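Local coordinates for protein cellulase (Bacillus sp. BG-CS10, PDB 5E09) that probably hydrolyses internal beta-1,4-glucosidic bonds of cellulose, as a halophilic family 5 endoglucanase that also carries a family 46 carbohydrate-binding module, at residues Met121-Ser132 with Leu170-Ser181. Residues are numbered along the deposited sequence; the frame is centred on the assembly and turned at random.
Sequences MAKYTALWEQLS and LNTAFYHIVRES
Phe174 turns its ring edge to the face of Trp128, an edge-to-face pair with the phenyl and six-membered ring centroids 4.5 Å apart and the planes at 60°. On the far face of the indole lies Leu131 CD1, while Trp128 NE1 bonds to the carbonyl of Ser146, just past barrel strand 142-145. Tyr124, its CG anti to the backbone N (chi1 -174°), reaches across to helix 161-181. Leu170 CD2 sits over the centre of the Tyr124 ring, 3.7 Å from the centroid, a CH-pi contact, and Trp128 CD1 covers the opposite face near the rim. Tyr124 OH donates to Leu170 O at 3.1 Å, from above the carbonyl plane; Phe174 N reaches the same oxygen from the other face. Further along, Ile177 is a knob among Thr125, Trp128, Glu129 and Ser132, its CG2 3.5 Å from Trp128 O. Ser132 OG bonds to Trp128 O at 2.8 Å, so its hydroxyl is satisfied while packing against Val178. The two segment axes approach to 9.2 Å and cross at -31°, in successive outer helices of the TIM barrel. The one interhelical hydrogen bond, off the lone pairs, probably orients the phenol more than it binds the helices, which are held mainly by apolar and aromatic packing.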
HETATM    1  N   MSE A 121      24.218   4.286 -19.972  1.00 57.84           N
HETATM    2  CA  MSE A 121      24.051   3.166 -20.890  1.00 45.66           C
HETATM    3  C   MSE A 121      25.096   2.083 -20.654  1.00 47.47           C
HETATM    4  O   MSE A 121      24.791   0.893 -20.723  1.00 43.04           O
HETATM    5  CB  MSE A 121      24.120   3.639 -22.335  1.00 46.70           C
HETATM    6  CG  MSE A 121      22.976   4.540 -22.725  1.00 66.61           C
HETATM    7 SE   MSE A 121      21.235   3.664 -22.533  0.54 58.68          SE
HETATM    8  CE  MSE A 121      21.448   2.331 -23.941  1.00 65.24           C
ATOM      9  N   ALA A 122      26.327   2.497 -20.373  1.00 41.52           N
ATOM     10  CA  ALA A 122      27.399   1.537 -20.122  1.00 53.08           C
ATOM     11  C   ALA A 122      27.121   0.670 -18.886  1.00 48.53           C
ATOM     12  O   ALA A 122      27.224  -0.559 -18.947  1.00 48.92           O
ATOM     13  CB  ALA A 122      28.730   2.256 -19.975  1.00 41.30           C
ATOM     14  N   LYS A 123      26.768   1.313 -17.773  1.00 44.17           N
ATOM     15  CA  LYS A 123      26.489   0.606 -16.521  1.00 42.88           C
ATOM     16  C   LYS A 123      25.269  -0.293 -16.647  1.00 40.01           C
ATOM     17  O   LYS A 123      25.269  -1.424 -16.178  1.00 48.38           O
ATOM     18  CB  LYS A 123      26.258   1.588 -15.371  1.00 46.26           C
ATOM     19  CG  LYS A 123      27.435   2.463 -15.030  1.00 55.95           C
ATOM     20  CD  LYS A 123      27.155   3.305 -13.793  1.00 51.55           C
ATOM     21  CE  LYS A 123      26.948   2.436 -12.565  1.00 57.80           C
ATOM     22  NZ  LYS A 123      26.803   3.254 -11.325  1.00 69.07           N
ATOM     23  N   TYR A 124      24.221   0.245 -17.259  1.00 45.94           N
ATOM     24  CA  TYR A 124      22.974  -0.469 -17.489  1.00 42.50           C
ATOM     25  C   TYR A 124      23.232  -1.734 -18.307  1.00 51.37           C
ATOM     26  O   TYR A 124      22.748  -2.835 -17.977  1.00 47.29           O
ATOM     27  CB  TYR A 124      21.992   0.463 -18.198  1.00 36.70           C
ATOM     28  CG  TYR A 124      20.592  -0.071 -18.390  1.00 51.06           C
ATOM     29  CD1 TYR A 124      19.687  -0.105 -17.339  1.00 39.20           C
ATOM     30  CD2 TYR A 124      20.160  -0.497 -19.642  1.00 39.93           C
ATOM     31  CE1 TYR A 124      18.394  -0.573 -17.523  1.00 38.43           C
ATOM     32  CE2 TYR A 124      18.883  -0.966 -19.834  1.00 34.94           C
ATOM     33  CZ  TYR A 124      18.003  -1.003 -18.775  1.00 40.56           C
ATOM     34  OH  TYR A 124      16.723  -1.470 -18.977  1.00 39.10           O
ATOM     35  N   THR A 125      24.029  -1.568 -19.356  1.00 46.39           N
ATOM     36  CA  THR A 125      24.422  -2.675 -20.217  1.00 43.70           C
ATOM     37  C   THR A 125      25.233  -3.730 -19.470  1.00 55.66           C
ATOM     38  O   THR A 125      24.953  -4.923 -19.594  1.00 51.86           O
ATOM     39  CB  THR A 125      25.237  -2.180 -21.407  1.00 41.89           C
ATOM     40  OG1 THR A 125      24.439  -1.264 -22.164  1.00 52.34           O
ATOM     41  CG2 THR A 125      25.647  -3.342 -22.289  1.00 45.32           C
ATOM     42  N   ALA A 126      26.229  -3.291 -18.701  1.00 37.64           N
ATOM     43  CA  ALA A 126      27.042  -4.208 -17.901  1.00 41.90           C
ATOM     44  C   ALA A 126      26.186  -5.004 -16.911  1.00 48.63           C
ATOM     45  O   ALA A 126      26.366  -6.221 -16.740  1.00 46.06           O
ATOM     46  CB  ALA A 126      28.131  -3.439 -17.161  1.00 47.35           C
ATOM     47  N   LEU A 127      25.254  -4.307 -16.267  1.00 36.30           N
ATOM     48  CA  LEU A 127      24.332  -4.934 -15.330  1.00 45.36           C
ATOM     49  C   LEU A 127      23.505  -6.017 -15.990  1.00 41.22           C
ATOM     50  O   LEU A 127      23.510  -7.166 -15.542  1.00 46.28           O
ATOM     51  CB  LEU A 127      23.389  -3.902 -14.706  1.00 48.61           C
ATOM     52  CG  LEU A 127      23.853  -3.254 -13.408  1.00 50.01           C
ATOM     53  CD1 LEU A 127      22.750  -2.383 -12.818  1.00 44.16           C
ATOM     54  CD2 LEU A 127      24.284  -4.329 -12.423  1.00 55.13           C
ATOM     55  N   TRP A 128      22.783  -5.665 -17.049  1.00 45.15           N
ATOM     56  CA  TRP A 128      21.904  -6.665 -17.647  1.00 50.88           C
ATOM     57  C   TRP A 128      22.678  -7.747 -18.402  1.00 44.90           C
ATOM     58  O   TRP A 128      22.144  -8.827 -18.646  1.00 49.12           O
ATOM     59  CB  TRP A 128      20.854  -6.005 -18.543  1.00 34.27           C
ATOM     60  CG  TRP A 128      19.689  -5.525 -17.732  1.00 45.39           C
ATOM     61  CD1 TRP A 128      19.265  -4.233 -17.568  1.00 39.97           C
ATOM     62  CD2 TRP A 128      18.824  -6.342 -16.917  1.00 37.30           C
ATOM     63  NE1 TRP A 128      18.179  -4.200 -16.724  1.00 37.46           N
ATOM     64  CE2 TRP A 128      17.894  -5.460 -16.318  1.00 37.74           C
ATOM     65  CE3 TRP A 128      18.748  -7.709 -16.662  1.00 44.44           C
ATOM     66  CZ2 TRP A 128      16.890  -5.942 -15.463  1.00 41.25           C
ATOM     67  CZ3 TRP A 128      17.748  -8.172 -15.813  1.00 47.08           C
ATOM     68  CH2 TRP A 128      16.831  -7.287 -15.226  1.00 41.80           C
ATOM     69  N   GLU A 129      23.938  -7.481 -18.737  1.00 47.72           N
ATOM     70  CA  GLU A 129      24.796  -8.529 -19.284  1.00 39.80           C
ATOM     71  C   GLU A 129      25.145  -9.546 -18.199  1.00 45.44           C
ATOM     72  O   GLU A 129      24.980 -10.755 -18.400  1.00 52.58           O
ATOM     73  CB  GLU A 129      26.065  -7.939 -19.891  1.00 42.89           C
ATOM     74  CG  GLU A 129      25.897  -7.436 -21.316  1.00 49.20           C
ATOM     75  CD  GLU A 129      27.101  -6.650 -21.813  1.00 64.06           C
ATOM     76  OE1 GLU A 129      28.029  -6.404 -21.011  1.00 56.59           O
ATOM     77  OE2 GLU A 129      27.117  -6.278 -23.009  1.00 71.47           O
ATOM     78  N   GLN A 130      25.611  -9.066 -17.045  1.00 40.82           N
ATOM     79  CA  GLN A 130      25.935  -9.980 -15.945  1.00 54.26           C
ATOM     80  C   GLN A 130      24.701 -10.763 -15.470  1.00 46.88           C
ATOM     81  O   GLN A 130      24.787 -11.965 -15.203  1.00 47.93           O
ATOM     82  CB  GLN A 130      26.553  -9.226 -14.771  1.00 43.71           C
ATOM     83  CG  GLN A 130      27.895  -8.607 -15.069  1.00 36.32           C
ATOM     84  CD  GLN A 130      28.400  -7.751 -13.927  1.00 42.73           C
ATOM     85  OE1 GLN A 130      28.877  -8.265 -12.918  1.00 52.80           O
ATOM     86  NE2 GLN A 130      28.296  -6.438 -14.078  1.00 44.73           N
ATOM     87  N   LEU A 131      23.559 -10.084 -15.380  1.00 40.45           N
ATOM     88  CA  LEU A 131      22.318 -10.739 -14.965  1.00 48.74           C
ATOM     89  C   LEU A 131      21.855 -11.757 -16.005  1.00 45.49           C
ATOM     90  O   LEU A 131      21.422 -12.854 -15.647  1.00 42.91           O
ATOM     91  CB  LEU A 131      21.209  -9.712 -14.710  1.00 42.95           C
ATOM     92  CG  LEU A 131      21.466  -8.712 -13.578  1.00 53.13           C
ATOM     93  CD1 LEU A 131      20.363  -7.684 -13.488  1.00 46.10           C
ATOM     94  CD2 LEU A 131      21.611  -9.429 -12.267  1.00 56.63           C
ATOM     95  N   SER A 132      21.936 -11.391 -17.285  1.00 54.73           N
ATOM     96  CA  SER A 132      21.591 -12.312 -18.372  1.00 50.84           C
ATOM     97  C   SER A 132      22.437 -13.569 -18.311  1.00 47.41           C
ATOM     98  O   SER A 132      21.926 -14.676 -18.451  1.00 48.85           O
ATOM     99  CB  SER A 132      21.772 -11.651 -19.740  1.00 43.55           C
ATOM    100  OG  SER A 132      20.688 -10.792 -20.036  1.00 58.17           O
ATOM    101  N   LEU A 170      16.214   2.442 -22.997  1.00 37.39           N
ATOM    102  CA  LEU A 170      16.540   1.515 -21.918  1.00 42.22           C
ATOM    103  C   LEU A 170      15.848   0.170 -22.131  1.00 40.86           C
ATOM    104  O   LEU A 170      16.477  -0.887 -22.032  1.00 37.96           O
ATOM    105  CB  LEU A 170      16.138   2.099 -20.563  1.00 37.97           C
ATOM    106  CG  LEU A 170      17.009   3.239 -20.036  1.00 46.47           C
ATOM    107  CD1 LEU A 170      16.451   3.715 -18.716  1.00 53.18           C
ATOM    108  CD2 LEU A 170      18.457   2.793 -19.880  1.00 34.67           C
ATOM    109  N   ASN A 171      14.553   0.224 -22.427  1.00 33.34           N
ATOM    110  CA  ASN A 171      13.757  -0.980 -22.623  1.00 46.62           C
ATOM    111  C   ASN A 171      14.272  -1.795 -23.810  1.00 46.64           C
ATOM    112  O   ASN A 171      14.402  -3.019 -23.722  1.00 47.91           O
ATOM    113  CB  ASN A 171      12.278  -0.618 -22.810  1.00 35.33           C
ATOM    114  CG  ASN A 171      11.586  -0.283 -21.491  1.00 42.17           C
ATOM    115  OD1 ASN A 171      12.023  -0.717 -20.427  1.00 37.06           O
ATOM    116  ND2 ASN A 171      10.502   0.487 -21.560  1.00 31.53           N
ATOM    117  N   THR A 172      14.593  -1.103 -24.901  1.00 50.39           N
ATOM    118  CA  THR A 172      15.091  -1.737 -26.123  1.00 49.81           C
ATOM    119  C   THR A 172      16.468  -2.363 -25.912  1.00 42.46           C
ATOM    120  O   THR A 172      16.712  -3.514 -26.306  1.00 39.40           O
ATOM    121  CB  THR A 172      15.157  -0.722 -27.283  1.00 46.59           C
ATOM    122  OG1 THR A 172      13.839  -0.223 -27.536  1.00 43.53           O
ATOM    123  CG2 THR A 172      15.680  -1.373 -28.543  1.00 49.97           C
ATOM    124  N   ALA A 173      17.362  -1.610 -25.277  1.00 36.60           N
ATOM    125  CA  ALA A 173      18.697  -2.123 -24.966  1.00 53.33           C
ATOM    126  C   ALA A 173      18.620  -3.376 -24.084  1.00 39.84           C
ATOM    127  O   ALA A 173      19.279  -4.386 -24.348  1.00 46.72           O
ATOM    128  CB  ALA A 173      19.537  -1.041 -24.287  1.00 42.38           C
ATOM    129  N   PHE A 174      17.816  -3.284 -23.030  1.00 38.07           N
ATOM    130  CA  PHE A 174      17.536  -4.401 -22.133  1.00 43.49           C
ATOM    131  C   PHE A 174      17.071  -5.638 -22.918  1.00 45.32           C
ATOM    132  O   PHE A 174      17.666  -6.728 -22.819  1.00 41.73           O
ATOM    133  CB  PHE A 174      16.488  -3.946 -21.107  1.00 34.31           C
ATOM    134  CG  PHE A 174      15.800  -5.058 -20.375  1.00 32.88           C
ATOM    135  CD1 PHE A 174      16.483  -5.829 -19.447  1.00 31.53           C
ATOM    136  CD2 PHE A 174      14.451  -5.294 -20.577  1.00 28.67           C
ATOM    137  CE1 PHE A 174      15.839  -6.844 -18.753  1.00 35.72           C
ATOM    138  CE2 PHE A 174      13.792  -6.304 -19.886  1.00 41.89           C
ATOM    139  CZ  PHE A 174      14.490  -7.084 -18.971  1.00 36.49           C
ATOM    140  N   TYR A 175      16.027  -5.439 -23.722  1.00 38.97           N
ATOM    141  CA  TYR A 175      15.483  -6.488 -24.575  1.00 39.50           C
ATOM    142  C   TYR A 175      16.576  -7.185 -25.374  1.00 43.22           C
ATOM    143  O   TYR A 175      16.704  -8.411 -25.329  1.00 44.36           O
ATOM    144  CB  TYR A 175      14.435  -5.918 -25.534  1.00 37.98           C
ATOM    145  CG  TYR A 175      13.890  -6.950 -26.500  1.00 50.46           C
ATOM    146  CD1 TYR A 175      12.785  -7.718 -26.166  1.00 45.23           C
ATOM    147  CD2 TYR A 175      14.486  -7.162 -27.743  1.00 49.87           C
ATOM    148  CE1 TYR A 175      12.286  -8.666 -27.035  1.00 47.78           C
ATOM    149  CE2 TYR A 175      13.994  -8.114 -28.616  1.00 40.52           C
ATOM    150  CZ  TYR A 175      12.892  -8.860 -28.257  1.00 41.88           C
ATOM    151  OH  TYR A 175      12.389  -9.809 -29.119  1.00 50.46           O
ATOM    152  N   HIS A 176      17.369  -6.405 -26.097  1.00 43.46           N
ATOM    153  CA  HIS A 176      18.354  -7.001 -26.990  1.00 41.30           C
ATOM    154  C   HIS A 176      19.487  -7.684 -26.238  1.00 41.91           C
ATOM    155  O   HIS A 176      19.973  -8.711 -26.686  1.00 48.81           O
ATOM    156  CB  HIS A 176      18.892  -5.951 -27.963  1.00 45.40           C
ATOM    157  CG  HIS A 176      17.921  -5.603 -29.048  1.00 48.47           C
ATOM    158  ND1 HIS A 176      17.527  -4.310 -29.312  1.00 54.98           N
ATOM    159  CD2 HIS A 176      17.243  -6.389 -29.918  1.00 45.73           C
ATOM    160  CE1 HIS A 176      16.652  -4.313 -30.303  1.00 44.61           C
ATOM    161  NE2 HIS A 176      16.464  -5.561 -30.689  1.00 46.50           N
ATOM    162  N   ILE A 177      19.895  -7.146 -25.092  1.00 45.79           N
ATOM    163  CA  ILE A 177      20.896  -7.831 -24.274  1.00 37.78           C
ATOM    164  C   ILE A 177      20.400  -9.225 -23.853  1.00 45.31           C
ATOM    165  O   ILE A 177      21.081 -10.245 -24.065  1.00 41.89           O
ATOM    166  CB  ILE A 177      21.255  -7.017 -23.022  1.00 46.67           C
ATOM    167  CG1 ILE A 177      22.071  -5.779 -23.409  1.00 37.60           C
ATOM    168  CG2 ILE A 177      22.034  -7.878 -22.022  1.00 42.99           C
ATOM    169  CD1 ILE A 177      22.076  -4.697 -22.344  1.00 34.22           C
ATOM    170  N   VAL A 178      19.201  -9.268 -23.279  1.00 48.05           N
ATOM    171  CA  VAL A 178      18.646 -10.537 -22.824  1.00 49.27           C
ATOM    172  C   VAL A 178      18.434 -11.533 -23.979  1.00 54.26           C
ATOM    173  O   VAL A 178      18.833 -12.693 -23.881  1.00 45.30           O
ATOM    174  CB  VAL A 178      17.309 -10.331 -22.088  1.00 40.49           C
ATOM    175  CG1 VAL A 178      16.700 -11.673 -21.720  1.00 42.08           C
ATOM    176  CG2 VAL A 178      17.509  -9.470 -20.853  1.00 37.39           C
ATOM    177  N   ARG A 179      17.815 -11.076 -25.065  1.00 41.04           N
ATOM    178  CA  ARG A 179      17.523 -11.940 -26.206  1.00 42.37           C
ATOM    179  C   ARG A 179      18.793 -12.408 -26.934  1.00 43.30           C
ATOM    180  O   ARG A 179      18.826 -13.505 -27.490  1.00 54.92           O
ATOM    181  CB  ARG A 179      16.587 -11.225 -27.185  1.00 40.69           C
ATOM    182  CG  ARG A 179      15.178 -11.000 -26.646  1.00 38.78           C
ATOM    183  CD  ARG A 179      14.355 -12.282 -26.705  1.00 46.43           C
ATOM    184  NE  ARG A 179      12.997 -12.108 -26.190  1.00 45.00           N
ATOM    185  CZ  ARG A 179      12.610 -12.466 -24.967  1.00 44.95           C
ATOM    186  NH1 ARG A 179      13.479 -13.023 -24.130  1.00 38.99           N
ATOM    187  NH2 ARG A 179      11.356 -12.277 -24.582  1.00 35.76           N
ATOM    188  N   GLU A 180      19.838 -11.591 -26.926  1.00 42.49           N
ATOM    189  CA  GLU A 180      21.104 -12.003 -27.526  1.00 52.42           C
ATOM    190  C   GLU A 180      21.873 -12.955 -26.618  1.00 51.94           C
ATOM    191  O   GLU A 180      22.729 -13.703 -27.086  1.00 46.08           O
ATOM    192  CB  GLU A 180      21.968 -10.787 -27.868  1.00 47.48           C
ATOM    193  CG  GLU A 180      21.460 -10.025 -29.084  1.00 76.92           C
ATOM    194  CD  GLU A 180      22.078  -8.648 -29.224  1.00 80.57           C
ATOM    195  OE1 GLU A 180      22.983  -8.307 -28.426  1.00 72.23           O
ATOM    196  OE2 GLU A 180      21.642  -7.905 -30.132  1.00 75.52           O
ATOM    197  N   SER A 181      21.565 -12.932 -25.323  1.00 52.80           N
ATOM    198  CA  SER A 181      22.224 -13.839 -24.379  1.00 52.36           C
ATOM    199  C   SER A 181      22.019 -15.330 -24.701  1.00 52.69           C
ATOM    200  O   SER A 181      22.855 -16.165 -24.360  1.00 64.55           O
ATOM    201  CB  SER A 181      21.740 -13.557 -22.958  1.00 49.70           C
ATOM    202  OG  SER A 181      22.459 -14.339 -22.024  1.00 82.12           O
TER